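Local coordinates for protein 2-polyprenyl-6-methoxyphenol hydroxylase-like FAD-dependent oxidoreductase (Streptomyces sp. NRRL 11266, PDB 6UI5) that binds flavin-adenine dinucleotide in a Rossmann-type domain and is probably an FAD-dependent oxidoreductase, at residues T119-F124 with R149-C154; G132-L137 with E143-C148; S221-T226 with G242-R247. One frame throughout, in Å; residues are numbered along the deposited sequence.

Contact 1. Residues T119-F124 with R149-C154. With FAD (flavin-adenine dinucleotide), chain C.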
loop_
_atom_site.group_PDB
_atom_site.type_symbol
_atom_site.label_atom_id
_atom_site.label_comp_id
_atom_site.label_asym_id
_atom_site.label_seq_id
_atom_site.Cartn_x
_atom_site.Cartn_y
_atom_site.Cartn_z
ATOM N N THR A 119 -39.624 17.438 -12.853
ATOM C CA THR A 119 -39.396 18.793 -12.366
ATOM C C THR A 119 -37.893 19.053 -12.309
ATOM O O THR A 119 -37.140 18.243 -11.762
ATOM C CB THR A 119 -40.054 19.004 -10.992
ATOM O OG1 THR A 119 -41.443 18.627 -11.052
ATOM C CG2 THR A 119 -39.976 20.453 -10.601
ATOM N N ARG A 120 -37.446 20.150 -12.917
ATOM C CA ARG A 120 -36.027 20.469 -12.976
ATOM C C ARG A 120 -35.720 21.703 -12.146
ATOM O O ARG A 120 -36.450 22.697 -12.194
ATOM C CB ARG A 120 -35.548 20.709 -14.408
ATOM C CG ARG A 120 -34.155 21.338 -14.455
ATOM C CD ARG A 120 -33.734 21.800 -15.846
ATOM N NE ARG A 120 -33.654 20.680 -16.777
ATOM C CZ ARG A 120 -32.669 19.789 -16.785
ATOM N NH1 ARG A 120 -32.686 18.803 -17.672
ATOM N NH2 ARG A 120 -31.672 19.885 -15.906
ATOM N N LEU A 121 -34.624 21.639 -11.408
ATOM C CA LEU A 121 -34.076 22.806 -10.740
ATOM C C LEU A 121 -33.136 23.518 -11.704
ATOM O O LEU A 121 -32.117 22.952 -12.124
ATOM C CB LEU A 121 -33.351 22.396 -9.457
ATOM C CG LEU A 121 -32.868 23.544 -8.599
ATOM C CD1 LEU A 121 -33.041 23.113 -7.194
ATOM C CD2 LEU A 121 -31.408 23.822 -8.864
ATOM N N THR A 122 -33.475 24.757 -12.055
ATOM C CA THR A 122 -32.650 25.530 -12.970
ATOM C C THR A 122 -31.694 26.483 -12.270
ATOM O O THR A 122 -30.711 26.907 -12.886
ATOM C CB THR A 122 -33.540 26.317 -13.915
ATOM O OG1 THR A 122 -34.234 27.327 -13.168
ATOM C CG2 THR A 122 -34.552 25.378 -14.509
ATOM N N GLY A 123 -31.954 26.833 -11.015
ATOM C CA GLY A 123 -31.025 27.675 -10.282
ATOM C C GLY A 123 -31.539 27.993 -8.894
ATOM O O GLY A 123 -32.601 27.516 -8.466
ATOM N N PHE A 124 -30.771 28.838 -8.207
ATOM C CA PHE A 124 -31.045 29.222 -6.828
ATOM C C PHE A 124 -30.169 30.413 -6.466
ATOM O O PHE A 124 -29.086 30.602 -7.034
ATOM C CB PHE A 124 -30.766 28.064 -5.869
ATOM C CG PHE A 124 -29.306 27.724 -5.753
ATOM C CD1 PHE A 124 -28.670 26.984 -6.743
ATOM C CD2 PHE A 124 -28.564 28.146 -4.656
ATOM C CE1 PHE A 124 -27.318 26.670 -6.641
ATOM C CE2 PHE A 124 -27.215 27.829 -4.545
ATOM C CZ PHE A 124 -26.592 27.096 -5.541
ATOM N N ARG A 149 -35.574 26.620 2.910
ATOM C CA ARG A 149 -34.748 26.749 4.105
ATOM C C ARG A 149 -33.330 26.243 3.901
ATOM O O ARG A 149 -32.357 26.919 4.259
ATOM C CB ARG A 149 -35.408 25.984 5.252
ATOM C CG ARG A 149 -34.789 26.215 6.593
ATOM C CD ARG A 149 -35.865 26.137 7.638
ATOM N NE ARG A 149 -35.318 26.290 8.974
ATOM C CZ ARG A 149 -36.071 26.304 10.061
ATOM N NH1 ARG A 149 -37.390 26.182 9.941
ATOM N NH2 ARG A 149 -35.514 26.439 11.257
ATOM N N TYR A 150 -33.192 25.043 3.362
ATOM C CA TYR A 150 -31.901 24.522 2.954
ATOM C C TYR A 150 -32.072 23.918 1.571
ATOM O O TYR A 150 -33.153 23.436 1.219
ATOM C CB TYR A 150 -31.357 23.468 3.940
ATOM C CG TYR A 150 -30.999 24.025 5.293
ATOM C CD1 TYR A 150 -29.810 24.710 5.477
ATOM C CD2 TYR A 150 -31.838 23.854 6.398
ATOM C CE1 TYR A 150 -29.468 25.230 6.692
ATOM C CE2 TYR A 150 -31.494 24.375 7.653
ATOM C CZ TYR A 150 -30.306 25.067 7.782
ATOM O OH TYR A 150 -29.917 25.616 8.982
ATOM N N LEU A 151 -30.995 23.943 0.794
ATOM C CA LEU A 151 -30.962 23.334 -0.527
ATOM C C LEU A 151 -29.889 22.257 -0.526
ATOM O O LEU A 151 -28.712 22.554 -0.313
ATOM C CB LEU A 151 -30.690 24.384 -1.612
ATOM C CG LEU A 151 -30.258 23.817 -2.961
ATOM C CD1 LEU A 151 -31.366 22.960 -3.558
ATOM C CD2 LEU A 151 -29.833 24.925 -3.899
ATOM N N VAL A 152 -30.289 21.011 -0.762
ATOM C CA VAL A 152 -29.345 19.900 -0.850
ATOM C C VAL A 152 -29.348 19.392 -2.280
ATOM O O VAL A 152 -30.381 18.940 -2.790
ATOM C CB VAL A 152 -29.680 18.757 0.125
ATOM C CG1 VAL A 152 -28.564 17.748 0.100
ATOM C CG2 VAL A 152 -29.900 19.294 1.536
ATOM N N GLY A 153 -28.199 19.489 -2.930
ATOM C CA GLY A 153 -28.047 18.909 -4.234
ATOM C C GLY A 153 -27.633 17.461 -4.152
ATOM O O GLY A 153 -26.471 17.164 -3.857
ATOM N N CYS A 154 -28.571 16.550 -4.398
ATOM C CA CYS A 154 -28.253 15.149 -4.649
ATOM C C CYS A 154 -28.455 14.815 -6.132
ATOM O O CYS A 154 -28.978 13.756 -6.494
ATOM C CB CYS A 154 -29.091 14.251 -3.741
ATOM S SG CYS A 154 -29.173 14.825 -1.995
HETATM P PA FAD C . -27.734 9.577 -9.153
HETATM O O1A FAD C . -27.953 8.084 -9.047
HETATM O O2A FAD C . -26.910 9.854 -10.399
HETATM O O5B FAD C . -29.169 10.400 -9.045
HETATM C C5B FAD C . -29.206 11.794 -9.307
HETATM C C4B FAD C . -30.665 12.177 -9.717
HETATM O O4B FAD C . -30.844 13.470 -9.837
HETATM C C3B FAD C . -30.987 11.597 -11.115
HETATM O O3B FAD C . -32.263 11.124 -11.101
HETATM C C2B FAD C . -30.866 12.810 -12.058
HETATM O O2B FAD C . -31.598 12.486 -13.311
HETATM C C1B FAD C . -31.451 13.735 -11.348
HETATM N N9A FAD C . -31.093 15.106 -11.656
HETATM C C8A FAD C . -29.887 15.561 -12.065
HETATM N N7A FAD C . -29.963 16.905 -12.167
HETATM C C5A FAD C . -31.212 17.279 -11.799
HETATM C C6A FAD C . -31.835 18.517 -11.710
HETATM N N6A FAD C . -31.525 19.919 -11.947
HETATM N N1A FAD C . -33.109 18.610 -11.318
HETATM C C2A FAD C . -33.801 17.496 -10.991
HETATM N N3A FAD C . -33.184 16.281 -11.063
HETATM C C4A FAD C . -31.899 16.171 -11.468
HETATM N N1 FAD C . -23.378 1.499 -7.432
HETATM C C2 FAD C . -23.135 0.293 -6.588
HETATM O O2 FAD C . -23.359 0.296 -5.422
HETATM N N3 FAD C . -22.604 -0.940 -7.236
HETATM C C4 FAD C . -22.337 -0.938 -8.675
HETATM O O4 FAD C . -21.917 -1.902 -9.220
HETATM C C4X FAD C . -22.593 0.301 -9.497
HETATM N N5 FAD C . -22.303 0.240 -10.911
HETATM C C5X FAD C . -22.530 1.447 -11.743
HETATM C C6 FAD C . -22.241 1.379 -13.108
HETATM C C7 FAD C . -22.451 2.491 -13.915
HETATM C C7M FAD C . -22.051 2.123 -15.337
HETATM C C8 FAD C . -22.955 3.689 -13.384
HETATM C C8M FAD C . -23.157 4.862 -14.352
HETATM C C9 FAD C . -23.245 3.762 -12.010
HETATM C C9A FAD C . -23.032 2.643 -11.171
HETATM N N10 FAD C . -23.328 2.707 -9.689
HETATM C C10 FAD C . -23.108 1.512 -8.879
HETATM C "C1'" FAD C . -23.886 3.954 -9.128
HETATM C "C2'" FAD C . -23.156 4.663 -7.974
HETATM O "O2'" FAD C . -23.431 4.081 -6.754
HETATM C "C3'" FAD C . -23.681 6.089 -7.819
HETATM O "O3'" FAD C . -22.803 6.749 -6.962
HETATM C "C4'" FAD C . -25.082 6.222 -7.187
HETATM O "O4'" FAD C . -26.099 5.575 -7.897
HETATM C "C5'" FAD C . -25.359 7.730 -7.243
HETATM O "O5'" FAD C . -26.386 8.087 -6.362
HETATM P P FAD C . -26.948 9.641 -6.323
HETATM O O1P FAD C . -28.376 9.629 -5.829
HETATM O O2P FAD C . -26.070 10.602 -5.545
HETATM O O3P FAD C . -26.843 10.162 -7.888
#
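Apolar packing centres on Leu-151, whose two methyls reach across to different partners. Leu-151 CD2 stands over one face of the Phe-124 ring, 3.6 Å from the ring centroid and 19° off its normal, a CH-pi contact displaced from the ring centre towards CG; the two side chains meet at about a right angle. Phe-124 comes to lie there because its CG sits between the backbone N and the carbonyl carbon (chi1 69°). The other methyl, CD1 of Leu-151, meets Leu-121 CD1 at 4.0 Å. Branched and flat apolar groups suit this buried seam, where Val-8 also touches both leucines. The seam joins two layers of the Rossmann-type FAD-binding domain: strand 150-153 belongs to its parallel sheet, and strand 120-126 is an outer strand of the small antiparallel sheet. The polar contacts of Leu-121 are with the cofactor. Its backbone N donates weakly to FAD N1A (3.4 Å) but almost straight, while FAD N6A gives a weak, bent bond to Leu-121 O at 3.1 Å. Without bonding, Arg-120 lies obliquely to that amino group, its NH2 4.0 Å from FAD N6A, and Cys-154 O approaches FAD C5B to 3.4 Å.

Contact 2. Residues G132-L137 with E143-C148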
loop_
_atom_site.group_PDB
_atom_site.type_symbol
_atom_site.label_atom_id
_atom_site.label_comp_id
_atom_site.label_asym_id
_atom_site.label_seq_id
_atom_site.Cartn_x
_atom_site.Cartn_y
_atom_site.Cartn_z
ATOM N N GLY A 132 -32.343 32.386 4.077
ATOM C CA GLY A 132 -32.989 31.356 3.283
ATOM C C GLY A 132 -32.368 31.311 1.907
ATOM O O GLY A 132 -31.509 32.126 1.561
ATOM N N VAL A 133 -32.796 30.320 1.134
ATOM C CA VAL A 133 -32.447 30.209 -0.275
ATOM C C VAL A 133 -33.737 30.270 -1.071
ATOM O O VAL A 133 -34.741 29.656 -0.689
ATOM C CB VAL A 133 -31.685 28.908 -0.601
ATOM C CG1 VAL A 133 -31.345 28.855 -2.103
ATOM C CG2 VAL A 133 -30.447 28.779 0.282
ATOM N N THR A 134 -33.714 31.028 -2.160
ATOM C CA THR A 134 -34.779 31.007 -3.150
ATOM C C THR A 134 -34.322 30.146 -4.320
ATOM O O THR A 134 -33.173 30.239 -4.766
ATOM C CB THR A 134 -35.129 32.428 -3.603
ATOM O OG1 THR A 134 -35.323 33.257 -2.443
ATOM C CG2 THR A 134 -36.392 32.456 -4.497
ATOM N N VAL A 135 -35.213 29.283 -4.786
ATOM C CA VAL A 135 -34.881 28.280 -5.782
ATOM C C VAL A 135 -35.833 28.457 -6.963
ATOM O O VAL A 135 -36.858 29.134 -6.860
ATOM C CB VAL A 135 -34.966 26.868 -5.165
ATOM C CG1 VAL A 135 -36.403 26.424 -5.032
ATOM C CG2 VAL A 135 -34.143 25.893 -5.923
ATOM N N THR A 136 -35.463 27.900 -8.116
ATOM C CA THR A 136 -36.355 27.949 -9.269
ATOM C C THR A 136 -36.465 26.556 -9.865
ATOM O O THR A 136 -35.446 25.884 -10.083
ATOM C CB THR A 136 -35.898 28.949 -10.342
ATOM O OG1 THR A 136 -35.007 28.314 -11.249
ATOM C CG2 THR A 136 -35.212 30.150 -9.725
ATOM N N LEU A 137 -37.709 26.139 -10.126
ATOM C CA LEU A 137 -38.060 24.814 -10.622
ATOM C C LEU A 137 -38.789 24.960 -11.947
ATOM O O LEU A 137 -39.666 25.817 -12.071
ATOM C CB LEU A 137 -38.957 24.069 -9.628
ATOM C CG LEU A 137 -38.337 23.454 -8.365
ATOM C CD1 LEU A 137 -37.933 24.526 -7.395
ATOM C CD2 LEU A 137 -39.328 22.537 -7.701
ATOM N N GLU A 143 -42.455 27.995 -14.385
ATOM C CA GLU A 143 -41.293 28.091 -13.504
ATOM C C GLU A 143 -41.776 28.563 -12.135
ATOM O O GLU A 143 -42.122 29.740 -11.967
ATOM C CB GLU A 143 -40.228 29.028 -14.055
ATOM C CG GLU A 143 -39.266 28.368 -15.005
ATOM C CD GLU A 143 -38.038 29.218 -15.270
ATOM O OE1 GLU A 143 -38.075 30.430 -14.960
ATOM O OE2 GLU A 143 -37.034 28.671 -15.777
ATOM N N GLU A 144 -41.796 27.648 -11.162
ATOM C CA GLU A 144 -41.989 28.069 -9.790
ATOM C C GLU A 144 -40.673 28.580 -9.238
ATOM O O GLU A 144 -39.607 28.001 -9.480
ATOM C CB GLU A 144 -42.524 26.938 -8.919
ATOM C CG GLU A 144 -43.470 27.471 -7.843
ATOM C CD GLU A 144 -43.353 26.725 -6.527
ATOM O OE1 GLU A 144 -43.563 27.358 -5.472
ATOM O OE2 GLU A 144 -43.065 25.514 -6.546
ATOM N N GLN A 145 -40.745 29.688 -8.517
ATOM C CA GLN A 145 -39.599 30.282 -7.852
ATOM C C GLN A 145 -39.824 30.030 -6.350
ATOM O O GLN A 145 -40.446 30.844 -5.669
ATOM C CB GLN A 145 -39.508 31.782 -8.226
ATOM C CG GLN A 145 -38.102 32.360 -8.352
ATOM C CD GLN A 145 -38.025 33.796 -7.883
ATOM O OE1 GLN A 145 -38.303 34.095 -6.718
ATOM N NE2 GLN A 145 -37.664 34.700 -8.789
ATOM N N LEU A 146 -39.314 28.904 -5.837
ATOM C CA LEU A 146 -39.623 28.459 -4.475
ATOM C C LEU A 146 -38.635 29.009 -3.443
ATOM O O LEU A 146 -37.409 28.947 -3.622
ATOM C CB LEU A 146 -39.665 26.932 -4.405
ATOM C CG LEU A 146 -39.862 26.206 -3.073
ATOM C CD1 LEU A 146 -40.940 26.860 -2.192
ATOM C CD2 LEU A 146 -40.236 24.751 -3.351
ATOM N N ARG A 147 -39.192 29.531 -2.355
ATOM C CA ARG A 147 -38.452 30.014 -1.197
ATOM C C ARG A 147 -38.323 28.860 -0.204
ATOM O O ARG A 147 -39.338 28.306 0.236
ATOM C CB ARG A 147 -39.196 31.215 -0.600
ATOM C CG ARG A 147 -38.557 31.953 0.581
ATOM C CD ARG A 147 -37.028 31.947 0.577
ATOM N NE ARG A 147 -36.462 32.882 1.555
ATOM C CZ ARG A 147 -36.534 32.748 2.883
ATOM N NH1 ARG A 147 -37.164 31.711 3.434
ATOM N NH2 ARG A 147 -35.974 33.663 3.668
ATOM N N CYS A 148 -37.088 28.478 0.131
ATOM C CA CYS A 148 -36.845 27.306 0.972
ATOM C C CYS A 148 -35.779 27.599 2.028
ATOM O O CYS A 148 -35.142 28.656 2.042
ATOM C CB CYS A 148 -36.430 26.099 0.128
ATOM S SG CYS A 148 -34.738 26.177 -0.424
#
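Glu-144 O is approached by two groups of the facing strand: Leu-137 N donates to it at 2.7 Å, nearly straight at 171°, and Thr-136 CA adds a CA-H...O contact at 3.3 Å. At the far end Val-133 and Cys-148 form a reciprocal hydrogen-bonded pair, in which Cys-148 N reaches Val-133 O at 2.8 Å, almost linearly. The return bonds from Leu-146 N to Val-135 O and from Glu-144 N to Leu-137 O are both weak. These pairs make an antiparallel beta hairpin, strands 133-138 and 143-148, within a three-stranded sheet that strand 120-126 completes. Val-133, Val-135, Leu-137, Leu-146 and Cys-148 share one face, where apolar groups suit the packing of Val-133 and Val-135 against Phe-124; exposed Glu-144 is on this face too, in a long, weak ion pair with Arg-116. Val-135 and Leu-146 lie side by side and point the same way. The other face carries Thr-134, Thr-136, Gln-145 and Arg-147, polar residues fitted to a more exposed surface; there Gln-145 OE1 meets Thr-134 CG2 at 3.4 Å. Bent at chi2 (31°), Arg-147 brings its guanidinium flat over Gly-132, whose CA lies 3.8 Å from the plane, over its centre. Glycine suits that place because a bare CA permits such a close approach, while Thr-134 OG1 sits at the guanidinium edge.

Contact 3. Residues S221-T226 with G242-R247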
loop_
_atom_site.group_PDB
_atom_site.type_symbol
_atom_site.label_atom_id
_atom_site.label_comp_id
_atom_site.label_asym_id
_atom_site.label_seq_id
_atom_site.Cartn_x
_atom_site.Cartn_y
_atom_site.Cartn_z
ATOM N N SER A 221 -19.513 -3.660 -18.933
ATOM C CA SER A 221 -18.178 -3.704 -19.506
ATOM C C SER A 221 -17.355 -2.542 -18.970
ATOM O O SER A 221 -17.871 -1.444 -18.744
ATOM C CB SER A 221 -18.225 -3.626 -21.038
ATOM O OG SER A 221 -18.756 -2.368 -21.423
ATOM N N ALA A 222 -16.061 -2.780 -18.809
ATOM C CA ALA A 222 -15.144 -1.781 -18.266
ATOM C C ALA A 222 -13.808 -1.920 -18.977
ATOM O O ALA A 222 -13.149 -2.960 -18.870
ATOM C CB ALA A 222 -14.964 -1.953 -16.761
ATOM N N GLU A 223 -13.406 -0.882 -19.697
ATOM C CA GLU A 223 -12.265 -0.967 -20.591
ATOM C C GLU A 223 -11.275 0.139 -20.263
ATOM O O GLU A 223 -11.669 1.274 -19.983
ATOM C CB GLU A 223 -12.722 -0.893 -22.063
ATOM C CG GLU A 223 -13.271 -2.221 -22.563
ATOM C CD GLU A 223 -13.692 -2.199 -24.036
ATOM O OE1 GLU A 223 -14.854 -1.823 -24.334
ATOM O OE2 GLU A 223 -12.859 -2.557 -24.904
ATOM N N PHE A 224 -9.990 -0.203 -20.279
ATOM C CA PHE A 224 -8.943 0.744 -19.946
ATOM C C PHE A 224 -8.262 1.166 -21.237
ATOM O O PHE A 224 -7.799 0.316 -22.007
ATOM C CB PHE A 224 -7.927 0.144 -18.960
ATOM C CG PHE A 224 -8.492 -0.137 -17.589
ATOM C CD1 PHE A 224 -8.495 0.843 -16.609
ATOM C CD2 PHE A 224 -9.003 -1.385 -17.272
ATOM C CE1 PHE A 224 -8.992 0.577 -15.339
ATOM C CE2 PHE A 224 -9.509 -1.649 -16.009
ATOM C CZ PHE A 224 -9.507 -0.669 -15.048
ATOM N N SER A 225 -8.188 2.477 -21.464
ATOM C CA SER A 225 -7.421 2.975 -22.597
ATOM C C SER A 225 -6.887 4.365 -22.279
ATOM O O SER A 225 -7.491 5.118 -21.509
ATOM C CB SER A 225 -8.259 3.027 -23.884
ATOM O OG SER A 225 -7.609 3.827 -24.862
ATOM N N THR A 226 -5.765 4.699 -22.903
ATOM C CA THR A 226 -5.126 6.009 -22.809
ATOM C C THR A 226 -5.587 6.994 -23.893
ATOM O O THR A 226 -4.744 7.720 -24.419
ATOM C CB THR A 226 -3.615 5.797 -22.869
ATOM O OG1 THR A 226 -2.946 7.047 -23.073
ATOM C CG2 THR A 226 -3.279 4.846 -24.016
ATOM N N GLY A 242 -22.877 -5.491 -28.878
ATOM C CA GLY A 242 -22.415 -6.674 -29.584
ATOM C C GLY A 242 -20.944 -6.584 -29.925
ATOM O O GLY A 242 -20.171 -7.517 -29.684
ATOM N N ASP A 243 -20.527 -5.435 -30.455
ATOM C CA ASP A 243 -19.121 -5.232 -30.775
ATOM C C ASP A 243 -18.258 -5.353 -29.531
ATOM O O ASP A 243 -17.260 -6.082 -29.521
ATOM C CB ASP A 243 -18.927 -3.864 -31.432
ATOM C CG ASP A 243 -19.449 -3.822 -32.850
ATOM O OD1 ASP A 243 -20.452 -4.510 -33.146
ATOM O OD2 ASP A 243 -18.837 -3.111 -33.675
ATOM N N ALA A 244 -18.636 -4.650 -28.469
ATOM C CA ALA A 244 -17.808 -4.624 -27.271
ATOM C C ALA A 244 -17.705 -6.004 -26.630
ATOM O O ALA A 244 -16.641 -6.385 -26.125
ATOM C CB ALA A 244 -18.368 -3.608 -26.280
ATOM N N VAL A 245 -18.795 -6.770 -26.645
ATOM C CA VAL A 245 -18.778 -8.102 -26.041
ATOM C C VAL A 245 -17.850 -9.028 -26.811
ATOM O O VAL A 245 -17.026 -9.738 -26.220
ATOM C CB VAL A 245 -20.204 -8.668 -25.949
ATOM C CG1 VAL A 245 -20.175 -10.188 -25.879
ATOM C CG2 VAL A 245 -20.888 -8.111 -24.727
ATOM N N LYS A 246 -17.963 -9.027 -28.141
ATOM C CA LYS A 246 -17.082 -9.866 -28.944
ATOM C C LYS A 246 -15.619 -9.672 -28.554
ATOM O O LYS A 246 -14.915 -10.643 -28.265
ATOM C CB LYS A 246 -17.292 -9.600 -30.436
ATOM C CG LYS A 246 -16.431 -10.498 -31.326
ATOM C CD LYS A 246 -17.165 -10.956 -32.573
ATOM C CE LYS A 246 -17.851 -9.791 -33.286
ATOM N NZ LYS A 246 -18.996 -10.220 -34.140
ATOM N N ARG A 247 -15.145 -8.424 -28.496
ATOM C CA ARG A 247 -13.728 -8.255 -28.191
ATOM C C ARG A 247 -13.398 -8.671 -26.763
ATOM O O ARG A 247 -12.276 -9.124 -26.504
ATOM C CB ARG A 247 -13.251 -6.821 -28.449
ATOM C CG ARG A 247 -14.299 -5.725 -28.450
ATOM C CD ARG A 247 -13.620 -4.356 -28.600
ATOM N NE ARG A 247 -14.563 -3.293 -28.945
ATOM C CZ ARG A 247 -15.061 -2.423 -28.071
ATOM N NH1 ARG A 247 -15.918 -1.486 -28.472
ATOM N NH2 ARG A 247 -14.701 -2.492 -26.795
#
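Glu-223 and Arg-247 reach for each other from strand and helix, and their side chains cross at about a right angle. The carboxylate meets the guanidinium at its edge, with the two planes 32° apart. A single nitrogen does the touching: Arg-247 NH2 lies 2.6 Å from Glu-223 OE1 in a salt bridge, and it is equally near Glu-223 OE2, so one nitrogen faces both carboxylate oxygens, not the two-nitrogen, two-oxygen pairing of a bidentate salt bridge. The hydrogen bond to OE1 is accordingly bent (128°) and weak, so the attraction is probably mostly electrostatic. An almost eclipsed chi1 of 22° folds Arg-247 back along its own helix, and from CG to NE the chain runs extended. One guanidinium face thereby comes over Ala-244, whose CA stands 3.6 Å from the plane, a turn earlier; the small alanine lets the flat group lie close to the helix. Long, charged side chains suit the span between two elements whose backbones stay apart. Leu-248 of helix 238-249 touches Ser-221 and Glu-223, while strand 216-225 runs antiparallel between strands 176-185 and 206-211, so that the helix packs against this antiparallel sheet.

Overall arrangement
Contacts 1 and 2 form one unit, with centres 8 Å apart and contact 2 nested in the chain loop that contact 1 closes. Strands 120-126 and 133-138 are sheet neighbours: Thr-122 N lies 3.0 Å from Thr-136 O, probably hydrogen-bonded, and Leu-121 CD1 packs on Val-135 CG2. Contact 1 holds the adenine end of FAD directly; contact 2 stands behind it, the Leu-137 side chain about 8 Å from the cofactor. Contact 3 is separate, its centre about 37 Å from that of contact 1 and 44 Å from that of contact 2. It lies towards the isoalloxazine end, with the Glu-223 side chain about 12 Å from FAD.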